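Local coordinates for protein amidohydrolase (Pseudomonas aeruginosa, PDB 2I5G) that probably acts as a metal-dependent dipeptidase of the membrane dipeptidase (peptidase M19) family, built on a TIM-barrel fold, at residues A8-I13 with V306-M311; D100-V105 with S138-E143; G240-G245 with G312-R317. The protein carries 2 engineered substitutions. One frame throughout, in Å; residues are numbered along the deposited sequence.

How the contacts relate
Contacts 1 and 3 lie side by side, with centres about 9 Å apart, and both draw on helix 304-323: residues 306-311 meet the loop that leads into strand 13-17, and the next turns, 312-317, meet the start of strand 244-246. Their segments alternate along the chain, and the shared C-terminal helix bridges the first strand of the fold and the last, 244-246. Salt bridges from K309 to E241 and D242 join them directly. Contact 2 falls between the segments of contact 1 in sequence and ends before contact 3 begins. It lies across the chain's centre from contact 1, the centres about 35 Å apart, and faces the second subunit.

Contact 1: A8-I13 with V306-M311; sequences ADSIVI and VVRKVM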
loop_
_atom_site.group_PDB
_atom_site.type_symbol
_atom_site.label_atom_id
_atom_site.label_comp_id
_atom_site.label_asym_id
_atom_site.label_seq_id
_atom_site.Cartn_x
_atom_site.Cartn_y
_atom_site.Cartn_z
ATOM N N ALA A 8 -28.507 8.305 32.662
ATOM C CA ALA A 8 -27.715 7.946 33.832
ATOM C C ALA A 8 -27.714 6.450 34.103
ATOM O O ALA A 8 -26.667 5.863 34.357
ATOM C CB ALA A 8 -28.226 8.694 35.059
ATOM N N ASP A 9 -28.892 5.841 34.058
ATOM C CA ASP A 9 -29.030 4.412 34.301
ATOM C C ASP A 9 -28.800 3.643 33.003
ATOM O O ASP A 9 -29.411 2.597 32.775
ATOM C CB ASP A 9 -30.437 4.108 34.833
ATOM C CG ASP A 9 -30.590 2.668 35.314
ATOM O OD1 ASP A 9 -30.002 2.320 36.361
ATOM O OD2 ASP A 9 -31.297 1.880 34.644
ATOM N N SER A 10 -27.916 4.148 32.149
ATOM C CA SER A 10 -27.676 3.468 30.884
ATOM C C SER A 10 -26.219 3.396 30.449
ATOM O O SER A 10 -25.376 4.184 30.886
ATOM C CB SER A 10 -28.504 4.129 29.779
ATOM O OG SER A 10 -28.518 3.328 28.613
ATOM N N ILE A 11 -25.937 2.423 29.587
ATOM C CA ILE A 11 -24.605 2.219 29.041
ATOM C C ILE A 11 -24.514 3.073 27.792
ATOM O O ILE A 11 -25.157 2.774 26.788
ATOM C CB ILE A 11 -24.382 0.759 28.620
ATOM C CG1 ILE A 11 -24.511 -0.160 29.831
ATOM C CG2 ILE A 11 -23.012 0.610 27.966
ATOM C CD1 ILE A 11 -23.510 0.142 30.916
ATOM N N VAL A 12 -23.743 4.151 27.850
ATOM C CA VAL A 12 -23.607 4.997 26.676
ATOM C C VAL A 12 -22.226 4.767 26.087
ATOM O O VAL A 12 -21.218 4.773 26.798
ATOM C CB VAL A 12 -23.842 6.509 27.014
ATOM C CG1 VAL A 12 -24.150 6.679 28.496
ATOM C CG2 VAL A 12 -22.646 7.349 26.594
ATOM N N ILE A 13 -22.194 4.537 24.782
ATOM C CA ILE A 13 -20.953 4.274 24.078
ATOM C C ILE A 13 -20.889 5.089 22.806
ATOM O O ILE A 13 -21.915 5.336 22.175
ATOM C CB ILE A 13 -20.841 2.776 23.731
ATOM C CG1 ILE A 13 -20.661 1.973 25.024
ATOM C CG2 ILE A 13 -19.696 2.543 22.753
ATOM C CD1 ILE A 13 -20.538 0.483 24.825
ATOM N N VAL A 306 -35.640 0.878 22.893
ATOM C CA VAL A 306 -34.876 1.119 21.678
ATOM C C VAL A 306 -33.770 2.119 21.994
ATOM O O VAL A 306 -32.639 1.961 21.552
ATOM C CB VAL A 306 -35.762 1.683 20.541
ATOM C CG1 VAL A 306 -34.908 1.935 19.295
ATOM C CG2 VAL A 306 -36.887 0.709 20.216
ATOM N N VAL A 307 -34.097 3.152 22.760
ATOM C CA VAL A 307 -33.102 4.153 23.128
ATOM C C VAL A 307 -31.888 3.500 23.797
ATOM O O VAL A 307 -30.753 3.794 23.430
ATOM C CB VAL A 307 -33.695 5.214 24.087
ATOM C CG1 VAL A 307 -32.611 6.204 24.505
ATOM C CG2 VAL A 307 -34.848 5.944 23.409
ATOM N N ARG A 308 -32.119 2.620 24.770
ATOM C CA ARG A 308 -31.010 1.948 25.448
ATOM C C ARG A 308 -30.117 1.358 24.362
ATOM O O ARG A 308 -28.887 1.422 24.435
ATOM C CB ARG A 308 -31.501 0.793 26.328
ATOM C CG ARG A 308 -32.838 0.988 27.019
ATOM C CD ARG A 308 -32.729 1.677 28.368
ATOM N NE ARG A 308 -31.759 1.033 29.246
ATOM C CZ ARG A 308 -31.703 1.219 30.561
ATOM N NH1 ARG A 308 -32.569 2.019 31.167
ATOM N NH2 ARG A 308 -30.756 0.621 31.272
ATOM N N LYS A 309 -30.759 0.775 23.353
ATOM C CA LYS A 309 -30.059 0.147 22.236
ATOM C C LYS A 309 -29.128 1.122 21.540
ATOM O O LYS A 309 -27.909 0.980 21.593
ATOM C CB LYS A 309 -31.052 -0.371 21.193
ATOM C CG LYS A 309 -32.183 -1.213 21.731
ATOM C CD LYS A 309 -31.670 -2.491 22.339
ATOM C CE LYS A 309 -32.759 -3.543 22.320
ATOM N NZ LYS A 309 -33.274 -3.752 20.935
ATOM N N VAL A 310 -29.724 2.111 20.885
ATOM C CA VAL A 310 -28.977 3.103 20.136
ATOM C C VAL A 310 -27.908 3.819 20.945
ATOM O O VAL A 310 -26.871 4.186 20.403
ATOM C CB VAL A 310 -29.920 4.152 19.520
ATOM C CG1 VAL A 310 -29.125 5.125 18.671
ATOM C CG2 VAL A 310 -30.981 3.462 18.675
HETATM N N MSE A 311 -28.136 4.010 22.236
HETATM C CA MSE A 311 -27.139 4.712 23.032
HETATM C C MSE A 311 -25.932 3.873 23.436
HETATM O O MSE A 311 -24.887 4.430 23.784
HETATM C CB MSE A 311 -27.781 5.348 24.274
HETATM C CG MSE A 311 -28.751 6.486 23.958
HETATM SE SE MSE A 311 -28.041 7.813 22.713
HETATM C CE MSE A 311 -26.664 8.594 23.821
HETATM O O HOH W 1 -27.963 1.894 26.696
HETATM O O HOH W 2 -23.888 4.248 20.969
#
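The backbone N-H of I13 donates to the carbonyl oxygen of M311, a helix residue, with N to O at 2.9 Å. The bond is nearly straight, 163° at the hydrogen, and the donor lies in the carbonyl plane. The same oxygen receives a CA-H...O contact from V12, whose CA is 3.2 Å away, so one carbonyl of the helix is met by two successive residues of the incoming chain. The wider, pi-type turn at 309-311 falls at this place.

One turn back along the helix, a water ties the two backbones together. It donates to I11 O and to R308 O, and it is also hydrogen-bonded to S10 OG; the hydroxyl stands anti to its own backbone N (chi1 -167°). Three groups from both segments thus hold this solvent molecule between loop and helix.

Farther out, R308 reaches toward D9. Its chain is folded about the CB-CG and CG-CD bonds, and the guanidinium has S10 OG over one face. D9 OD2 approaches at the edge, in plane, but the salt bridge is long, 3.6 Å from OD2 to R308 NH2, and the carboxylate plane is turned 69° from that of the guanidinium. R308 also makes weak, long ion pairs with E304 and E313.

Further bonds position the loop: K81 donates to the carbonyl oxygens of A8 and S10, and V12 N donates to T35 OG1. M311, a selenomethionine, packs against L293 and T294 of helix 291-299, which V307 also touches. The side chains of I11 and I13 contact both I77 of helix 74-82 and V316 of helix 304-323 at the entry to strand 13-17 of the parallel sheet.

Contact 2: D100-V105 with S138-E143; sequences DQIGYV and SGFGRE
I102 and F140 bring the loop leading into helix 103-110 against the first turn of helix 139-151, on the outside of the TIM barrel, with S138 as N-cap of the second helix: its OG accepts from G141 N.

The apolar part is small. I102 CG1 lies 3.7 Å from F140 CE1, the two side chains running alongside each other and pointing opposite ways. F140 CG is anti to its backbone N (chi1 -174°), and the ring extends to the backbone of D100, where CZ comes within 3.4 Å of D100 O. Q101 N lies at the ring edge, near its plane, while Q101 CB sits over the centre of one face of the Y104 ring.

Among the polar bonds, Q101 NE2 donates to D100 OD2 within the loop. The second subunit closes over the contact: its Y268 hydroxyl is hydrogen-bonded to D100 O and I102 N, its K266 makes a cation-pi contact with F140, and its R270 forms a salt bridge with E143 OE2.

I102 and E143 cross at about a right angle, and the isoleucine tip touches the glutamate at its root and at one carboxylate oxygen: I102 CD1 is 3.6 Å from E143 CB and 3.5 Å from E143 OE1.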
loop_
_atom_site.group_PDB
_atom_site.type_symbol
_atom_site.label_atom_id
_atom_site.label_comp_id
_atom_site.label_asym_id
_atom_site.label_seq_id
_atom_site.Cartn_x
_atom_site.Cartn_y
_atom_site.Cartn_z
ATOM N N ASP A 100 3.294 -4.293 6.484
ATOM C CA ASP A 100 3.177 -5.498 5.663
ATOM C C ASP A 100 3.295 -6.765 6.492
ATOM O O ASP A 100 3.540 -7.849 5.969
ATOM C CB ASP A 100 4.241 -5.510 4.573
ATOM C CG ASP A 100 5.641 -5.531 5.133
ATOM O OD1 ASP A 100 6.585 -5.802 4.361
ATOM O OD2 ASP A 100 5.796 -5.266 6.345
ATOM N N GLN A 101 3.106 -6.629 7.793
ATOM C CA GLN A 101 3.202 -7.769 8.681
ATOM C C GLN A 101 1.833 -8.185 9.179
ATOM O O GLN A 101 1.098 -7.366 9.722
ATOM C CB GLN A 101 4.099 -7.412 9.862
ATOM C CG GLN A 101 5.442 -6.876 9.433
ATOM C CD GLN A 101 6.173 -7.849 8.543
ATOM O OE1 GLN A 101 6.447 -8.984 8.937
ATOM N NE2 GLN A 101 6.489 -7.418 7.333
ATOM N N ILE A 102 1.496 -9.457 8.994
ATOM C CA ILE A 102 0.216 -9.990 9.445
ATOM C C ILE A 102 0.371 -10.296 10.931
ATOM O O ILE A 102 -0.610 -10.512 11.649
ATOM C CB ILE A 102 -0.157 -11.292 8.684
ATOM C CG1 ILE A 102 -0.234 -11.014 7.178
ATOM C CG2 ILE A 102 -1.506 -11.825 9.170
ATOM C CD1 ILE A 102 -0.517 -12.255 6.335
ATOM N N GLY A 103 1.623 -10.296 11.381
ATOM C CA GLY A 103 1.923 -10.571 12.773
ATOM C C GLY A 103 1.596 -9.403 13.683
ATOM O O GLY A 103 1.448 -9.585 14.892
ATOM N N TYR A 104 1.474 -8.207 13.113
ATOM C CA TYR A 104 1.169 -7.028 13.914
ATOM C C TYR A 104 -0.285 -6.986 14.343
ATOM O O TYR A 104 -0.637 -6.257 15.273
ATOM C CB TYR A 104 1.503 -5.738 13.156
ATOM C CG TYR A 104 2.981 -5.496 12.936
ATOM C CD1 TYR A 104 3.423 -4.425 12.164
ATOM C CD2 TYR A 104 3.939 -6.352 13.479
ATOM C CE1 TYR A 104 4.780 -4.213 11.933
ATOM C CE2 TYR A 104 5.297 -6.147 13.254
ATOM C CZ TYR A 104 5.707 -5.079 12.480
ATOM O OH TYR A 104 7.049 -4.889 12.246
ATOM N N VAL A 105 -1.143 -7.746 13.670
ATOM C CA VAL A 105 -2.544 -7.748 14.060
ATOM C C VAL A 105 -2.638 -8.268 15.492
ATOM O O VAL A 105 -3.337 -7.700 16.323
ATOM C CB VAL A 105 -3.409 -8.633 13.132
ATOM C CG1 VAL A 105 -4.830 -8.715 13.682
ATOM C CG2 VAL A 105 -3.421 -8.054 11.718
ATOM N N SER A 138 -7.524 -6.325 -1.654
ATOM C CA SER A 138 -6.345 -6.972 -2.227
ATOM C C SER A 138 -6.141 -8.348 -1.620
ATOM O O SER A 138 -6.826 -8.713 -0.669
ATOM C CB SER A 138 -5.090 -6.124 -1.982
ATOM O OG SER A 138 -4.562 -6.347 -0.685
ATOM N N GLY A 139 -5.200 -9.108 -2.175
ATOM C CA GLY A 139 -4.922 -10.429 -1.646
ATOM C C GLY A 139 -4.455 -10.317 -0.205
ATOM O O GLY A 139 -4.997 -10.980 0.686
ATOM N N PHE A 140 -3.447 -9.471 0.024
ATOM C CA PHE A 140 -2.901 -9.256 1.359
ATOM C C PHE A 140 -4.023 -8.857 2.319
ATOM O O PHE A 140 -4.028 -9.244 3.492
ATOM C CB PHE A 140 -1.838 -8.164 1.314
ATOM C CG PHE A 140 -1.107 -7.973 2.609
ATOM C CD1 PHE A 140 -0.290 -8.977 3.119
ATOM C CD2 PHE A 140 -1.220 -6.781 3.317
ATOM C CE1 PHE A 140 0.407 -8.795 4.319
ATOM C CE2 PHE A 140 -0.525 -6.589 4.521
ATOM C CZ PHE A 140 0.288 -7.599 5.018
ATOM N N GLY A 141 -4.980 -8.083 1.812
ATOM C CA GLY A 141 -6.101 -7.658 2.631
ATOM C C GLY A 141 -6.953 -8.811 3.141
ATOM O O GLY A 141 -7.485 -8.752 4.245
ATOM N N ARG A 142 -7.093 -9.865 2.345
ATOM C CA ARG A 142 -7.895 -11.007 2.763
ATOM C C ARG A 142 -7.186 -11.756 3.883
ATOM O O ARG A 142 -7.826 -12.410 4.708
ATOM C CB ARG A 142 -8.139 -11.955 1.589
ATOM C CG ARG A 142 -8.766 -11.300 0.379
ATOM C CD ARG A 142 -9.040 -12.334 -0.696
ATOM N NE ARG A 142 -10.187 -13.172 -0.356
ATOM C CZ ARG A 142 -11.455 -12.807 -0.528
ATOM N NH1 ARG A 142 -11.747 -11.617 -1.042
ATOM N NH2 ARG A 142 -12.436 -13.633 -0.188
ATOM N N GLU A 143 -5.858 -11.673 3.905
ATOM C CA GLU A 143 -5.099 -12.340 4.950
ATOM C C GLU A 143 -5.231 -11.514 6.218
ATOM O O GLU A 143 -5.295 -12.057 7.322
ATOM C CB GLU A 143 -3.626 -12.476 4.559
ATOM C CG GLU A 143 -3.396 -13.291 3.297
ATOM C CD GLU A 143 -1.950 -13.740 3.134
ATOM O OE1 GLU A 143 -1.508 -14.615 3.909
ATOM O OE2 GLU A 143 -1.261 -13.216 2.229
#

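Contact 3: G240-G245 with G312-R317; sequences GEDAIG and GENWVR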
loop_
_atom_site.group_PDB
_atom_site.type_symbol
_atom_site.label_atom_id
_atom_site.label_comp_id
_atom_site.label_asym_id
_atom_site.label_seq_id
_atom_site.Cartn_x
_atom_site.Cartn_y
_atom_site.Cartn_z
ATOM N N GLY A 240 -32.470 -1.502 11.160
ATOM C CA GLY A 240 -33.199 -2.196 12.207
ATOM C C GLY A 240 -32.685 -1.780 13.575
ATOM O O GLY A 240 -31.566 -1.273 13.689
ATOM N N GLU A 241 -33.473 -2.015 14.622
ATOM C CA GLU A 241 -33.069 -1.606 15.960
ATOM C C GLU A 241 -31.963 -2.397 16.623
ATOM O O GLU A 241 -31.551 -2.061 17.727
ATOM C CB GLU A 241 -34.274 -1.565 16.897
ATOM C CG GLU A 241 -35.055 -2.849 16.988
ATOM C CD GLU A 241 -36.137 -2.771 18.043
ATOM O OE1 GLU A 241 -35.799 -2.860 19.239
ATOM O OE2 GLU A 241 -37.320 -2.604 17.677
ATOM N N ASP A 242 -31.464 -3.435 15.968
ATOM C CA ASP A 242 -30.399 -4.226 16.571
ATOM C C ASP A 242 -29.016 -3.993 15.964
ATOM O O ASP A 242 -28.013 -4.439 16.519
ATOM C CB ASP A 242 -30.756 -5.709 16.506
ATOM C CG ASP A 242 -31.808 -6.103 17.533
ATOM O OD1 ASP A 242 -32.329 -7.236 17.442
ATOM O OD2 ASP A 242 -32.104 -5.290 18.437
ATOM N N ALA A 243 -28.957 -3.275 14.845
ATOM C CA ALA A 243 -27.681 -3.015 14.188
ATOM C C ALA A 243 -27.318 -1.530 14.064
ATOM O O ALA A 243 -26.556 -1.145 13.172
ATOM C CB ALA A 243 -27.688 -3.654 12.815
ATOM N N ILE A 244 -27.845 -0.702 14.962
ATOM C CA ILE A 244 -27.579 0.730 14.916
ATOM C C ILE A 244 -27.013 1.266 16.232
ATOM O O ILE A 244 -27.378 0.808 17.308
ATOM C CB ILE A 244 -28.865 1.507 14.561
ATOM C CG1 ILE A 244 -28.540 2.971 14.305
ATOM C CG2 ILE A 244 -29.876 1.393 15.697
ATOM C CD1 ILE A 244 -29.752 3.800 13.970
ATOM N N GLY A 245 -26.117 2.242 16.131
ATOM C CA GLY A 245 -25.509 2.825 17.312
ATOM C C GLY A 245 -24.968 4.218 17.040
ATOM O O GLY A 245 -25.174 4.777 15.958
ATOM N N GLY A 312 -26.051 2.547 23.380
ATOM C CA GLY A 312 -24.914 1.729 23.758
ATOM C C GLY A 312 -25.075 0.221 23.770
ATOM O O GLY A 312 -24.189 -0.495 23.301
ATOM N N GLU A 313 -26.184 -0.276 24.308
ATOM C CA GLU A 313 -26.407 -1.718 24.367
ATOM C C GLU A 313 -26.053 -2.449 23.077
ATOM O O GLU A 313 -25.426 -3.502 23.118
ATOM C CB GLU A 313 -27.859 -2.018 24.742
ATOM C CG GLU A 313 -28.211 -1.628 26.167
ATOM C CD GLU A 313 -29.561 -2.165 26.608
ATOM O OE1 GLU A 313 -29.909 -1.990 27.799
ATOM O OE2 GLU A 313 -30.272 -2.760 25.764
ATOM N N ASN A 314 -26.450 -1.895 21.937
ATOM C CA ASN A 314 -26.157 -2.521 20.657
ATOM C C ASN A 314 -24.650 -2.636 20.396
ATOM O O ASN A 314 -24.178 -3.652 19.879
ATOM C CB ASN A 314 -26.832 -1.745 19.518
ATOM C CG ASN A 314 -28.320 -2.074 19.378
ATOM O OD1 ASN A 314 -28.901 -2.771 20.214
ATOM N ND2 ASN A 314 -28.939 -1.567 18.317
ATOM N N TRP A 315 -23.893 -1.602 20.749
ATOM C CA TRP A 315 -22.455 -1.639 20.542
ATOM C C TRP A 315 -21.852 -2.763 21.360
ATOM O O TRP A 315 -20.974 -3.490 20.889
ATOM C CB TRP A 315 -21.812 -0.322 20.961
ATOM C CG TRP A 315 -21.422 0.542 19.815
ATOM C CD1 TRP A 315 -21.747 1.857 19.632
ATOM C CD2 TRP A 315 -20.616 0.168 18.690
ATOM N NE1 TRP A 315 -21.191 2.323 18.463
ATOM C CE2 TRP A 315 -20.492 1.306 17.866
ATOM C CE3 TRP A 315 -19.985 -1.022 18.299
ATOM C CZ2 TRP A 315 -19.762 1.291 16.670
ATOM C CZ3 TRP A 315 -19.261 -1.037 17.110
ATOM C CH2 TRP A 315 -19.157 0.115 16.311
ATOM N N VAL A 316 -22.331 -2.905 22.589
ATOM C CA VAL A 316 -21.824 -3.939 23.476
ATOM C C VAL A 316 -22.051 -5.345 22.919
ATOM O O VAL A 316 -21.150 -6.182 22.956
ATOM C CB VAL A 316 -22.468 -3.832 24.878
ATOM C CG1 VAL A 316 -21.945 -4.941 25.774
ATOM C CG2 VAL A 316 -22.156 -2.476 25.490
ATOM N N ARG A 317 -23.248 -5.595 22.396
ATOM C CA ARG A 317 -23.591 -6.902 21.839
ATOM C C ARG A 317 -22.707 -7.345 20.669
ATOM O O ARG A 317 -22.336 -8.518 20.579
ATOM C CB ARG A 317 -25.060 -6.917 21.409
ATOM C CG ARG A 317 -25.483 -8.193 20.700
ATOM C CD ARG A 317 -26.993 -8.364 20.725
ATOM N NE ARG A 317 -27.492 -8.516 22.092
ATOM C CZ ARG A 317 -27.183 -9.530 22.898
ATOM N NH1 ARG A 317 -26.372 -10.497 22.483
ATOM N NH2 ARG A 317 -27.680 -9.574 24.126
#
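The carboxamide of N314 reaches from the helix to the main chain between the turn at E241 and the strand start at I244, and its ND2 makes both hydrogen bonds that join these segments. One goes to E241 O at 2.7 Å and is almost straight, 173° at the hydrogen. The acceptor lies in the amide plane of N314, although the donor stands well above the carbonyl plane of E241. The second, to I244 O at 3.0 Å, is more bent, at 147°. Here the nitrogen lies in the carbonyl plane, on a lone pair, while the acceptor is tilted from the amide plane. A single NH2 group therefore satisfies two main-chain carbonyls, one within the type I turn G240-A243 and the other at the start of strand 244-246. N314 CG stands anti to its carbonyl carbon (chi1 -79°), on a side chain that leaves the helix toward the strand segment; I244 CG2 flanks ND2 at 4.1 Å.

The acidic residues of the turn find partners a turn or more earlier on the helix. E241 OE1 forms salt bridges with R305 and K309, and D242 OD2 pairs with K309 too, so both carboxylates share one lysine. W315 NE1 donates to I246 O, just beyond the segment. G245 lies beside the indole, its C 4.5 Å from W315 NE1.

Strand 244-246 pairs in parallel with strand 207-210, G245 being hydrogen-bonded through its backbone to V208 and V210. The CB of I244 points away from 312-317; its side chain packs on I232 and M236 of helix 225-239 and also on V310, earlier on helix 304-323. The indole of W315 packs against both F207 of strand 207-210 and I13 of strand 13-17, so the helix bridges the first and last strands.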